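Local atomic coordinates of disulfide bond protein A (Staphylococcus aureus, PDB entry 3BCI), a protein that probably acts as a thiol-disulfide oxidoreductase of the thioredoxin family, introducing disulfide bonds into folding proteins exported from the bacterial cell. Residues E158-P163 with E170-D175; Y41-K46 with S78-Q83; N53-F56 with S61-G64; K84-A89 with K100-K105; L72-K77 with D128-K133. All coordinates share one frame; numbering follows the deposited sequence.

Contact 1: residues E158-P163 with E170-D175; sequences EKVEDP and EKLLKD
The carboxylate of Glu161 and the ammonium group of Lys171 form the one salt bridge of this contact. NZ of Lys171 sits almost evenly between the two oxygens, 3.3 Å from OE1 and 3.3 Å from OE2 of Glu161, but the bond to OE1 is weak. It reaches OE2 on the syn side, 29° above the carboxylate plane, so the bridge is forked without being flat. Lys171 gets there by directing CG away from its own nitrogen (chi1 -170°), and its chain meets that of Glu161 at about a right angle.

One residue along the helix, the contact becomes apolar. Leu172 pushes its CD1 methyl against the bend in the backbone: this carbon lies 3.7 Å from the carbonyl O of Glu158 and 3.8 Å from that of Lys159. The same methyl is 4.2 Å from CG2 of Val160 and 4.1 Å from CB of Glu158. A single branch of one leucine thus carries most of the packing, while the ion pair lies at the exposed border.

Val160 is buried and also rests on Ala153 of strand 152-155; Leu172 touches Ile155 of the same strand. The arrangement is that of the C-terminal beta-beta-alpha half of a thioredoxin fold, where the last helix, 166-174, folds back on the edge of the sheet.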
# COMPACT_ATOMS: atom_id res chain seq x y z
N GLU A 158 17.76 5.50 0.84
CA GLU A 158 18.13 6.41 1.93
C GLU A 158 16.93 6.55 2.85
O GLU A 158 15.81 6.81 2.39
CB GLU A 158 18.53 7.78 1.38
CG GLU A 158 19.78 7.76 0.53
CD GLU A 158 21.05 7.93 1.35
OE1 GLU A 158 21.09 7.45 2.50
OE2 GLU A 158 22.01 8.53 0.82
N LYS A 159 17.14 6.38 4.15
CA LYS A 159 16.05 6.47 5.10
C LYS A 159 15.47 7.87 5.23
O LYS A 159 16.21 8.84 5.33
CB LYS A 159 16.51 5.99 6.48
CG LYS A 159 15.36 5.79 7.46
CD LYS A 159 15.85 5.37 8.84
CE LYS A 159 15.84 6.55 9.81
NZ LYS A 159 14.45 7.00 10.11
N VAL A 160 14.15 7.96 5.23
CA VAL A 160 13.47 9.24 5.40
C VAL A 160 13.52 9.51 6.90
O VAL A 160 12.98 8.74 7.69
CB VAL A 160 12.01 9.15 4.93
CG1 VAL A 160 11.29 10.48 5.16
CG2 VAL A 160 11.96 8.77 3.44
N GLU A 161 14.18 10.60 7.29
CA GLU A 161 14.34 10.97 8.70
C GLU A 161 13.05 10.93 9.51
O GLU A 161 13.02 10.36 10.60
CB GLU A 161 14.98 12.36 8.80
CG GLU A 161 16.47 12.37 8.52
CD GLU A 161 17.04 13.77 8.39
OE1 GLU A 161 16.66 14.65 9.19
OE2 GLU A 161 17.88 14.00 7.49
N ASP A 162 11.98 11.53 8.99
CA ASP A 162 10.69 11.53 9.66
C ASP A 162 9.65 11.10 8.62
O ASP A 162 9.12 11.94 7.89
CB ASP A 162 10.36 12.92 10.20
CG ASP A 162 9.03 12.96 10.92
OD1 ASP A 162 8.34 11.92 10.95
OD2 ASP A 162 8.68 14.03 11.45
N PRO A 163 9.33 9.80 8.57
CA PRO A 163 8.36 9.26 7.61
C PRO A 163 6.94 9.79 7.74
O PRO A 163 6.09 9.51 6.90
CB PRO A 163 8.46 7.76 7.84
CG PRO A 163 8.68 7.69 9.33
CD PRO A 163 9.74 8.77 9.53
N GLU A 170 10.43 15.44 0.79
CA GLU A 170 10.79 16.50 -0.14
C GLU A 170 12.27 16.84 -0.00
O GLU A 170 12.95 17.13 -0.99
CB GLU A 170 9.93 17.73 0.14
CG GLU A 170 10.06 18.85 -0.87
CD GLU A 170 8.99 19.91 -0.68
OE1 GLU A 170 8.87 20.43 0.45
OE2 GLU A 170 8.28 20.21 -1.65
N LYS A 171 12.77 16.78 1.23
CA LYS A 171 14.17 17.08 1.51
C LYS A 171 15.07 16.15 0.70
O LYS A 171 16.01 16.60 0.05
CB LYS A 171 14.43 16.92 3.00
CG LYS A 171 15.78 17.43 3.48
CD LYS A 171 15.80 17.49 5.00
CE LYS A 171 17.18 17.20 5.55
NZ LYS A 171 17.16 17.14 7.04
N LEU A 172 14.79 14.85 0.75
CA LEU A 172 15.58 13.87 0.01
C LEU A 172 15.38 13.97 -1.50
O LEU A 172 16.30 13.71 -2.27
CB LEU A 172 15.22 12.45 0.46
CG LEU A 172 15.90 11.91 1.71
CD1 LEU A 172 15.45 10.47 1.96
CD2 LEU A 172 17.41 11.97 1.54
N LEU A 173 14.18 14.35 -1.90
CA LEU A 173 13.84 14.44 -3.32
C LEU A 173 14.36 15.70 -4.01
O LEU A 173 14.49 15.71 -5.23
CB LEU A 173 12.32 14.35 -3.50
CG LEU A 173 11.69 13.01 -3.07
CD1 LEU A 173 10.18 13.13 -3.05
CD2 LEU A 173 12.13 11.91 -4.01
N LYS A 174 14.66 16.74 -3.24
CA LYS A 174 15.16 17.98 -3.84
C LYS A 174 16.36 17.73 -4.73
O LYS A 174 16.35 18.03 -5.92
CB LYS A 174 15.51 19.02 -2.78
CG LYS A 174 14.32 19.83 -2.32
CD LYS A 174 13.23 19.83 -3.39
CE LYS A 174 11.97 20.56 -2.95
NZ LYS A 174 12.20 22.02 -2.81
N ASP A 175 17.41 17.18 -4.13
CA ASP A 175 18.62 16.85 -4.88
C ASP A 175 18.22 15.76 -5.88
O ASP A 175 18.34 14.56 -5.55
CB ASP A 175 19.71 16.32 -3.94
CG ASP A 175 19.31 16.37 -2.48
OD1 ASP A 175 20.19 16.66 -1.63
OD2 ASP A 175 18.13 16.10 -2.16

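Contact 2: residues Y41-K46 with S78-Q83; sequences YIDNHK and SFLDFQ
Leu80 gives up the most surface here, followed by Ile42 and then Asp43, and the whole encounter is focused on one methyl group of the leucine. CD1 of Leu80 lies 3.9 Å from CG2 of Ile42 and 3.7 Å from OD1 of Asp43, so it fits against the end of helix 24-42 between an apolar branch and a carboxylate oxygen.

For Ile42 it is the short branch that makes contact. CG2 stands anti to the backbone N and faces helix 79-88, whereas CG1 is turned back beside that nitrogen (chi1 -53°). The leucine and isoleucine side chains cross at a slant. Asp43 behaves differently, running past Leu80 in the opposite direction.

The touch between OD1 and the methyl is van der Waals only; the electrostatic partner of this carboxylate is elsewhere. OD2 of Asp43 makes a salt bridge to NE of Arg38, and the same guanidinium reaches OD1 of Asp81 through NH1. One arginine therefore ties together carboxylates from both segments beside the apolar touch.

A type I turn from Ile42 to His45, closed by His45 N to Ile42 O at 3.0 Å, carries the chain away from the helix. Tyr49 of strand 48-53 touches both Ile42 and Leu80, so the pair bridges the end of helix 24-42 and the start of helix 79-88 over that outermost strand.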
# COMPACT_ATOMS: atom_id res chain seq x y z
N TYR A 41 4.61 14.57 -6.24
CA TYR A 41 5.61 13.67 -6.78
C TYR A 41 5.15 12.37 -7.42
O TYR A 41 5.81 11.86 -8.32
CB TYR A 41 6.65 13.32 -5.70
CG TYR A 41 7.58 14.44 -5.32
CD1 TYR A 41 7.29 15.28 -4.25
CD2 TYR A 41 8.74 14.68 -6.05
CE1 TYR A 41 8.14 16.34 -3.92
CE2 TYR A 41 9.60 15.73 -5.73
CZ TYR A 41 9.29 16.55 -4.66
OH TYR A 41 10.14 17.59 -4.34
N ILE A 42 4.03 11.81 -6.96
CA ILE A 42 3.58 10.54 -7.51
C ILE A 42 2.65 10.64 -8.72
O ILE A 42 2.90 10.01 -9.74
CB ILE A 42 2.90 9.69 -6.42
CG1 ILE A 42 3.84 9.54 -5.21
CG2 ILE A 42 2.57 8.31 -6.99
CD1 ILE A 42 3.20 8.84 -4.02
N ASP A 43 1.57 11.41 -8.60
CA ASP A 43 0.62 11.55 -9.71
C ASP A 43 1.20 12.27 -10.92
O ASP A 43 0.73 12.08 -12.04
CB ASP A 43 -0.64 12.27 -9.26
CG ASP A 43 -1.49 11.41 -8.34
OD1 ASP A 43 -1.22 10.20 -8.27
OD2 ASP A 43 -2.41 11.94 -7.70
N ASN A 44 2.22 13.09 -10.70
CA ASN A 44 2.85 13.80 -11.81
C ASN A 44 4.06 12.99 -12.27
O ASN A 44 4.94 13.49 -12.99
CB ASN A 44 3.25 15.22 -11.39
CG ASN A 44 4.14 15.25 -10.18
OD1 ASN A 44 4.53 14.20 -9.66
ND2 ASN A 44 4.47 16.45 -9.71
N HIS A 45 4.10 11.73 -11.84
CA HIS A 45 5.16 10.80 -12.23
C HIS A 45 6.60 11.23 -11.99
O HIS A 45 7.50 10.86 -12.76
CB HIS A 45 4.98 10.43 -13.70
CG HIS A 45 3.58 10.02 -14.04
ND1 HIS A 45 2.99 8.89 -13.51
CD2 HIS A 45 2.64 10.61 -14.82
CE1 HIS A 45 1.74 8.81 -13.94
NE2 HIS A 45 1.51 9.84 -14.73
N LYS A 46 6.84 12.00 -10.93
CA LYS A 46 8.20 12.43 -10.63
C LYS A 46 8.99 11.32 -9.95
O LYS A 46 10.21 11.25 -10.06
CB LYS A 46 8.19 13.68 -9.76
CG LYS A 46 8.03 14.96 -10.56
CD LYS A 46 8.19 16.19 -9.67
CE LYS A 46 8.45 17.42 -10.52
NZ LYS A 46 8.43 18.67 -9.70
N SER A 78 -6.14 4.02 -9.76
CA SER A 78 -7.08 4.01 -8.63
C SER A 78 -6.41 3.50 -7.36
O SER A 78 -7.02 3.51 -6.29
CB SER A 78 -8.28 3.10 -8.93
OG SER A 78 -8.98 3.52 -10.08
N PHE A 79 -5.17 3.04 -7.47
CA PHE A 79 -4.45 2.47 -6.33
C PHE A 79 -4.33 3.38 -5.11
O PHE A 79 -4.64 2.95 -3.99
CB PHE A 79 -3.06 2.00 -6.76
CG PHE A 79 -2.26 1.37 -5.65
CD1 PHE A 79 -2.70 0.20 -5.04
CD2 PHE A 79 -1.09 1.97 -5.19
CE1 PHE A 79 -1.98 -0.37 -3.99
CE2 PHE A 79 -0.36 1.41 -4.14
CZ PHE A 79 -0.80 0.24 -3.54
N LEU A 80 -3.90 4.62 -5.30
CA LEU A 80 -3.75 5.53 -4.17
C LEU A 80 -5.07 5.84 -3.47
O LEU A 80 -5.10 6.01 -2.25
CB LEU A 80 -3.04 6.82 -4.61
CG LEU A 80 -1.57 6.57 -4.99
CD1 LEU A 80 -0.91 7.89 -5.38
CD2 LEU A 80 -0.83 5.93 -3.82
N ASP A 81 -6.16 5.90 -4.22
CA ASP A 81 -7.46 6.16 -3.60
C ASP A 81 -7.84 4.93 -2.78
O ASP A 81 -8.37 5.05 -1.68
CB ASP A 81 -8.55 6.40 -4.65
CG ASP A 81 -8.39 7.72 -5.37
OD1 ASP A 81 -7.89 8.69 -4.76
OD2 ASP A 81 -8.79 7.78 -6.55
N PHE A 82 -7.57 3.76 -3.35
CA PHE A 82 -7.88 2.51 -2.67
C PHE A 82 -7.14 2.45 -1.34
O PHE A 82 -7.71 2.12 -0.30
CB PHE A 82 -7.46 1.32 -3.53
CG PHE A 82 -7.80 -0.01 -2.93
CD1 PHE A 82 -9.12 -0.45 -2.91
CD2 PHE A 82 -6.82 -0.80 -2.33
CE1 PHE A 82 -9.45 -1.65 -2.30
CE2 PHE A 82 -7.15 -2.00 -1.71
CZ PHE A 82 -8.47 -2.43 -1.70
N GLN A 83 -5.86 2.77 -1.39
CA GLN A 83 -5.01 2.74 -0.22
C GLN A 83 -5.52 3.71 0.84
O GLN A 83 -5.68 3.35 2.01
CB GLN A 83 -3.58 3.09 -0.64
CG GLN A 83 -2.52 2.81 0.38
CD GLN A 83 -1.14 2.71 -0.24
OE1 GLN A 83 -0.65 3.67 -0.84
NE2 GLN A 83 -0.52 1.54 -0.11

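Contact 3: residues N53-F56 with S61-G64; sequences NLAF and SIVG
The connection from strand 48-53 into helix 61-74 is the crossing point from the first half of the thioredoxin fold to the inserted helices of a DsbA protein, and here Ala55 packs directly on Ser61 and Ile62. CB of Ser61 comes within 3.5 Å of CA of Ala55, a close approach of loop to helix start. The methyl of Ala55 lies 3.7 Å from the backbone N of Ile62 and 3.9 Å from CD1 of the same isoleucine. In Ile62, chi1 of -167° sends CG1 away from the backbone N and chi2 of 66° turns CD1 over that methyl.

Asn53 shapes the loop that delivers the alanine. Its OD1 accepts from N of Ala55 at 2.8 Å, with the donor tilted 20° from the carbonyl plane, and this bond defines an Asx turn. Ala55 itself adopts left-handed backbone angles. At the other end of the same amide, ND2 of Asn53 donates to a water at 3.0 Å, and that water donates in turn to O of Ser61 at 2.9 Å. With both ends engaged, the flip of the amide is fixed, and the solvent molecule links the loop to the first turn of the helix.

The hydroxyl of Ser61 has its polar partner outside, in OD2 of Asp20, which also receives N of Phe56. One carboxylate oxygen thus binds both segments, with Phe56 lying near, though not against, the Cys23-Cys26 pair. The loop, with its Asx turn, leads from the central sheet into the helical insertion characteristic of DsbA proteins.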
# COMPACT_ATOMS: atom_id res chain seq x y z
N ASN A 53 3.92 -4.36 1.92
CA ASN A 53 3.09 -4.78 3.04
C ASN A 53 3.66 -5.99 3.77
O ASN A 53 3.71 -7.09 3.22
CB ASN A 53 1.69 -5.12 2.52
CG ASN A 53 0.65 -5.18 3.61
OD1 ASN A 53 0.91 -5.64 4.72
ND2 ASN A 53 -0.56 -4.72 3.28
N LEU A 54 4.08 -5.80 5.02
CA LEU A 54 4.63 -6.91 5.79
C LEU A 54 3.57 -7.94 6.21
O LEU A 54 3.91 -9.06 6.60
CB LEU A 54 5.37 -6.39 7.04
CG LEU A 54 6.82 -5.92 6.85
CD1 LEU A 54 6.85 -4.61 6.07
CD2 LEU A 54 7.48 -5.75 8.21
N ALA A 55 2.30 -7.57 6.11
CA ALA A 55 1.18 -8.45 6.47
C ALA A 55 1.50 -9.25 7.72
O ALA A 55 1.46 -10.48 7.71
CB ALA A 55 0.88 -9.41 5.31
N PHE A 56 1.80 -8.54 8.81
CA PHE A 56 2.19 -9.19 10.05
C PHE A 56 1.23 -9.04 11.22
O PHE A 56 1.50 -9.55 12.31
CB PHE A 56 3.56 -8.65 10.48
CG PHE A 56 3.53 -7.22 10.96
CD1 PHE A 56 3.54 -6.93 12.32
CD2 PHE A 56 3.48 -6.17 10.05
CE1 PHE A 56 3.50 -5.60 12.77
CE2 PHE A 56 3.43 -4.84 10.49
CZ PHE A 56 3.44 -4.56 11.85
N SER A 61 -4.34 -9.83 7.27
CA SER A 61 -3.41 -8.84 6.73
C SER A 61 -3.01 -9.18 5.30
O SER A 61 -3.02 -8.32 4.42
CB SER A 61 -2.14 -8.75 7.58
OG SER A 61 -2.31 -7.87 8.68
N ILE A 62 -2.67 -10.44 5.08
CA ILE A 62 -2.25 -10.91 3.76
C ILE A 62 -3.38 -10.83 2.75
O ILE A 62 -3.15 -10.62 1.56
CB ILE A 62 -1.71 -12.36 3.84
CG1 ILE A 62 -0.98 -12.73 2.55
CG2 ILE A 62 -2.87 -13.33 4.09
CD1 ILE A 62 0.31 -11.93 2.33
N VAL A 63 -4.62 -11.01 3.22
CA VAL A 63 -5.76 -10.96 2.32
C VAL A 63 -5.92 -9.52 1.83
O VAL A 63 -6.15 -9.28 0.64
CB VAL A 63 -7.07 -11.40 3.03
CG1 VAL A 63 -8.23 -11.33 2.06
CG2 VAL A 63 -6.93 -12.82 3.57
N GLY A 64 -5.78 -8.57 2.75
CA GLY A 64 -5.89 -7.17 2.39
C GLY A 64 -4.78 -6.82 1.41
O GLY A 64 -4.99 -6.05 0.47
O HOH W 1 -2.59 -5.62 5.31

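Contact 4: residues K84-A89 with K100-K105; sequences KQLFAA and KELLDK
Leu86 and Leu103 mark the closest approach of the two backbones, with CA atoms 8.3 Å apart, one on helix 79-88 and the other on helix 100-108. The first segment approaches the end of its helix, where N of Ala89 bonds to O of Leu86 at 3.0 Å and more weakly to O of Gln85. The second is regular helix throughout, as in the bond of 2.8 Å from N of Asp104 to O of Lys100.

Three leucines meet by their methyl groups. CD1 of Leu86 lies 4.0 Å from CD2 of Leu102 and 4.1 Å from CD2 of Leu103, so a single branch is placed between two consecutive residues of the facing helix. A chi1 of -173° stretches the chain of Leu86 across the gap. Leu102 and Leu103 use different first torsions, which bring their CD2 methyls to the same target. Tyr21 and Trp97 also touch Leu86, and Trp97 touches Leu102 as well.

Cohesion comes from dispersion and from apolar surface withdrawn from water, with no hydrogen bond between the segments.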
# COMPACT_ATOMS: atom_id res chain seq x y z
N LYS A 84 -5.80 4.94 0.43
CA LYS A 84 -6.30 5.95 1.36
C LYS A 84 -7.62 5.50 2.00
O LYS A 84 -7.78 5.55 3.22
CB LYS A 84 -6.52 7.28 0.64
CG LYS A 84 -7.15 8.36 1.51
CD LYS A 84 -7.15 9.70 0.80
CE LYS A 84 -8.02 9.68 -0.44
NZ LYS A 84 -7.65 10.75 -1.40
N GLN A 85 -8.55 5.05 1.16
CA GLN A 85 -9.85 4.61 1.62
C GLN A 85 -9.78 3.37 2.52
O GLN A 85 -10.59 3.22 3.43
CB GLN A 85 -10.77 4.35 0.43
CG GLN A 85 -11.25 5.63 -0.26
CD GLN A 85 -12.03 5.36 -1.55
OE1 GLN A 85 -12.89 4.49 -1.60
NE2 GLN A 85 -11.73 6.14 -2.59
N LEU A 86 -8.82 2.49 2.26
CA LEU A 86 -8.69 1.29 3.08
C LEU A 86 -8.13 1.65 4.46
O LEU A 86 -8.64 1.17 5.48
CB LEU A 86 -7.80 0.25 2.39
CG LEU A 86 -7.73 -1.13 3.08
CD1 LEU A 86 -9.14 -1.68 3.30
CD2 LEU A 86 -6.92 -2.10 2.22
N PHE A 87 -7.10 2.48 4.51
CA PHE A 87 -6.53 2.88 5.79
C PHE A 87 -7.60 3.60 6.62
O PHE A 87 -7.66 3.44 7.84
CB PHE A 87 -5.34 3.83 5.59
CG PHE A 87 -4.02 3.12 5.48
CD1 PHE A 87 -3.23 3.27 4.35
CD2 PHE A 87 -3.55 2.33 6.52
CE1 PHE A 87 -1.99 2.64 4.25
CE2 PHE A 87 -2.31 1.69 6.44
CZ PHE A 87 -1.53 1.85 5.30
N ALA A 88 -8.46 4.36 5.95
CA ALA A 88 -9.53 5.10 6.62
C ALA A 88 -10.55 4.20 7.32
O ALA A 88 -11.23 4.63 8.25
CB ALA A 88 -10.24 6.02 5.62
N ALA A 89 -10.66 2.96 6.87
CA ALA A 89 -11.61 2.03 7.46
C ALA A 89 -10.98 1.14 8.53
O ALA A 89 -11.63 0.25 9.07
CB ALA A 89 -12.23 1.15 6.37
N LYS A 100 -13.14 -10.49 3.06
CA LYS A 100 -13.36 -10.40 1.62
C LYS A 100 -14.59 -9.54 1.35
O LYS A 100 -14.69 -8.87 0.32
CB LYS A 100 -13.53 -11.79 1.03
CG LYS A 100 -12.28 -12.64 1.14
CD LYS A 100 -12.45 -13.99 0.47
CE LYS A 100 -11.19 -14.83 0.63
NZ LYS A 100 -11.37 -16.20 0.08
N GLU A 101 -15.53 -9.54 2.30
CA GLU A 101 -16.74 -8.75 2.16
C GLU A 101 -16.36 -7.27 2.15
O GLU A 101 -16.78 -6.52 1.27
CB GLU A 101 -17.69 -9.00 3.34
CG GLU A 101 -19.04 -8.29 3.18
CD GLU A 101 -19.86 -8.27 4.47
OE1 GLU A 101 -19.68 -9.18 5.30
OE2 GLU A 101 -20.69 -7.35 4.63
N LEU A 102 -15.57 -6.85 3.13
CA LEU A 102 -15.15 -5.46 3.22
C LEU A 102 -14.25 -5.08 2.04
O LEU A 102 -14.39 -4.00 1.47
CB LEU A 102 -14.42 -5.20 4.54
CG LEU A 102 -13.89 -3.77 4.74
CD1 LEU A 102 -13.86 -3.44 6.23
CD2 LEU A 102 -12.50 -3.63 4.12
N LEU A 103 -13.33 -5.96 1.68
CA LEU A 103 -12.44 -5.67 0.56
C LEU A 103 -13.21 -5.55 -0.75
O LEU A 103 -12.97 -4.63 -1.53
CB LEU A 103 -11.34 -6.74 0.47
CG LEU A 103 -10.35 -6.66 1.65
CD1 LEU A 103 -9.49 -7.90 1.69
CD2 LEU A 103 -9.49 -5.40 1.50
N ASP A 104 -14.15 -6.46 -1.00
CA ASP A 104 -14.93 -6.37 -2.23
C ASP A 104 -15.69 -5.05 -2.22
O ASP A 104 -15.78 -4.36 -3.25
CB ASP A 104 -15.92 -7.54 -2.34
CG ASP A 104 -15.23 -8.87 -2.63
OD1 ASP A 104 -14.01 -8.87 -2.85
OD2 ASP A 104 -15.92 -9.91 -2.65
N LYS A 105 -16.22 -4.68 -1.06
CA LYS A 105 -16.95 -3.42 -0.93
C LYS A 105 -16.04 -2.25 -1.29
O LYS A 105 -16.45 -1.32 -1.99
CB LYS A 105 -17.45 -3.27 0.51
CG LYS A 105 -18.16 -1.95 0.79
CD LYS A 105 -18.80 -1.95 2.18
CE LYS A 105 -17.77 -1.99 3.30
NZ LYS A 105 -17.03 -0.71 3.41

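Contact 5: residues L72-K77 with D128-K133; sequences LMYAPK and DSKSWK
Met73 points CG into the space between its backbone N and carbonyl carbon (chi1 60°), and a final bend at chi3 (59°) swings its methyl onto the first turn of helix 130-144, against Lys130 and Ser131. CE of Met73 lies 3.7 Å from the backbone N of Ser131 and 3.8 Å from the carbonyl carbon of Lys130. The sulfur takes part too, with SD of Met73 3.9 Å from CB of Lys130. The methionine thus lies against peptide backbone and the root of a side chain, and CB of Ser131 is grazed from 4.2 Å. Behind it, CG of Met73 lies over one face of the Tyr74 ring, near its rim.

Lys130 folds over in turn: its chain is bent at chi3 (-69°) and crosses Tyr74 at about a right angle. CE of the lysine touches the phenol oxygen OH of Tyr74 at 3.6 Å. That hydroxyl is hydrogen-bonded to OD2 of Asp123, and OD1 of the same carboxylate pairs with OG of buried Ser131, so helix 114-125 supplies a shared polar partner to both segments.

Ser129 occupies the N-cap position. Its OG accepts from N of Trp132 at 3.2 Å, while Trp132 turns elsewhere to make a cation-pi contact with Arg66. A serine-capped helix start packed against the last turn of another helix, with a third alongside, belongs to the all-helical insertion that sets DsbA proteins apart within the thioredoxin fold.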
# COMPACT_ATOMS: atom_id res chain seq x y z
N LEU A 72 -3.64 -2.50 -7.69
CA LEU A 72 -2.47 -1.86 -8.26
C LEU A 72 -2.16 -2.34 -9.68
O LEU A 72 -1.92 -1.53 -10.58
CB LEU A 72 -1.25 -2.11 -7.37
CG LEU A 72 0.10 -1.68 -7.95
CD1 LEU A 72 0.10 -0.17 -8.17
CD2 LEU A 72 1.24 -2.08 -7.00
N MET A 73 -2.18 -3.65 -9.90
CA MET A 73 -1.86 -4.18 -11.21
C MET A 73 -2.92 -4.02 -12.29
O MET A 73 -2.59 -3.93 -13.46
CB MET A 73 -1.47 -5.66 -11.11
CG MET A 73 -2.54 -6.56 -10.54
SD MET A 73 -2.00 -8.29 -10.50
CE MET A 73 -0.55 -8.15 -9.47
N TYR A 74 -4.20 -3.98 -11.90
CA TYR A 74 -5.28 -3.85 -12.87
C TYR A 74 -5.92 -2.47 -12.96
O TYR A 74 -6.58 -2.14 -13.95
CB TYR A 74 -6.36 -4.89 -12.58
CG TYR A 74 -5.89 -6.31 -12.73
CD1 TYR A 74 -5.27 -6.73 -13.91
CD2 TYR A 74 -6.06 -7.24 -11.71
CE1 TYR A 74 -4.84 -8.05 -14.07
CE2 TYR A 74 -5.63 -8.56 -11.85
CZ TYR A 74 -5.02 -8.95 -13.04
OH TYR A 74 -4.61 -10.25 -13.20
N ALA A 75 -5.73 -1.65 -11.93
CA ALA A 75 -6.28 -0.30 -11.92
C ALA A 75 -5.31 0.62 -11.20
O ALA A 75 -5.65 1.23 -10.18
CB ALA A 75 -7.65 -0.30 -11.23
N PRO A 76 -4.08 0.74 -11.73
CA PRO A 76 -3.05 1.60 -11.13
C PRO A 76 -3.47 3.03 -10.82
O PRO A 76 -3.07 3.59 -9.79
CB PRO A 76 -1.90 1.52 -12.13
CG PRO A 76 -2.59 1.19 -13.44
CD PRO A 76 -3.61 0.17 -13.00
N LYS A 77 -4.27 3.64 -11.69
CA LYS A 77 -4.70 5.01 -11.46
C LYS A 77 -5.69 5.15 -10.29
O LYS A 77 -6.02 6.26 -9.88
CB LYS A 77 -5.29 5.61 -12.74
CG LYS A 77 -4.31 5.65 -13.90
CD LYS A 77 -4.89 6.33 -15.14
CE LYS A 77 -4.31 7.72 -15.33
NZ LYS A 77 -4.88 8.40 -16.54
N ASP A 128 -2.18 -18.51 -5.87
CA ASP A 128 -1.07 -18.37 -6.80
C ASP A 128 -1.28 -17.46 -7.99
O ASP A 128 -0.59 -17.58 -9.00
CB ASP A 128 -0.61 -19.75 -7.28
CG ASP A 128 0.07 -20.54 -6.18
OD1 ASP A 128 0.91 -19.96 -5.46
OD2 ASP A 128 -0.22 -21.75 -6.03
N SER A 129 -2.23 -16.53 -7.88
CA SER A 129 -2.47 -15.57 -8.95
C SER A 129 -1.33 -14.57 -8.83
O SER A 129 -0.53 -14.65 -7.89
CB SER A 129 -3.79 -14.85 -8.72
OG SER A 129 -3.72 -14.06 -7.55
N LYS A 130 -1.25 -13.62 -9.75
CA LYS A 130 -0.19 -12.63 -9.68
C LYS A 130 -0.28 -11.77 -8.42
O LYS A 130 0.74 -11.44 -7.82
CB LYS A 130 -0.20 -11.74 -10.93
CG LYS A 130 0.27 -12.45 -12.19
CD LYS A 130 0.26 -11.55 -13.42
CE LYS A 130 -1.16 -11.20 -13.85
NZ LYS A 130 -1.18 -10.36 -15.08
N SER A 131 -1.49 -11.42 -7.99
CA SER A 131 -1.62 -10.58 -6.79
C SER A 131 -1.31 -11.42 -5.55
O SER A 131 -0.82 -10.91 -4.54
CB SER A 131 -3.03 -9.98 -6.69
OG SER A 131 -4.04 -10.97 -6.50
N TRP A 132 -1.58 -12.71 -5.65
CA TRP A 132 -1.32 -13.63 -4.56
C TRP A 132 0.19 -13.73 -4.33
O TRP A 132 0.68 -13.64 -3.21
CB TRP A 132 -1.91 -15.00 -4.90
CG TRP A 132 -1.90 -15.96 -3.78
CD1 TRP A 132 -0.82 -16.60 -3.24
CD2 TRP A 132 -3.04 -16.44 -3.07
NE1 TRP A 132 -1.22 -17.45 -2.24
CE2 TRP A 132 -2.58 -17.37 -2.12
CE3 TRP A 132 -4.42 -16.18 -3.16
CZ2 TRP A 132 -3.45 -18.04 -1.24
CZ3 TRP A 132 -5.28 -16.84 -2.29
CH2 TRP A 132 -4.79 -17.76 -1.35
N LYS A 133 0.93 -13.89 -5.42
CA LYS A 133 2.38 -14.00 -5.35
C LYS A 133 3.00 -12.69 -4.89
O LYS A 133 3.94 -12.69 -4.10
CB LYS A 133 2.94 -14.41 -6.70
CG LYS A 133 2.59 -15.85 -7.04
CD LYS A 133 3.14 -16.27 -8.39
CE LYS A 133 2.93 -17.77 -8.57
NZ LYS A 133 3.35 -18.23 -9.92

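The five contacts divide between the two parts of a DsbA fold. Contact 1, at the C-terminal end, lies about 30 Å from contact 4 and 28 Å from contact 5, centre to centre, across the middle of the chain. Contact 2 connects the halves: Tyr41 touches Leu173 and Glu170 of contact 1, while Phe79 packs on Leu72 of contact 5, so helices of both parts meet. Contacts 3 and 5 share helix 61-74, and contacts 2 and 4 share helix 79-88. Contacts 3 and 4 touch through Val63, Gly64 and Leu103. Along the chain, contact 3 is nested within the loop closed by contact 2, contact 4 within that of contact 5, and contacts 2 and 5 alternate.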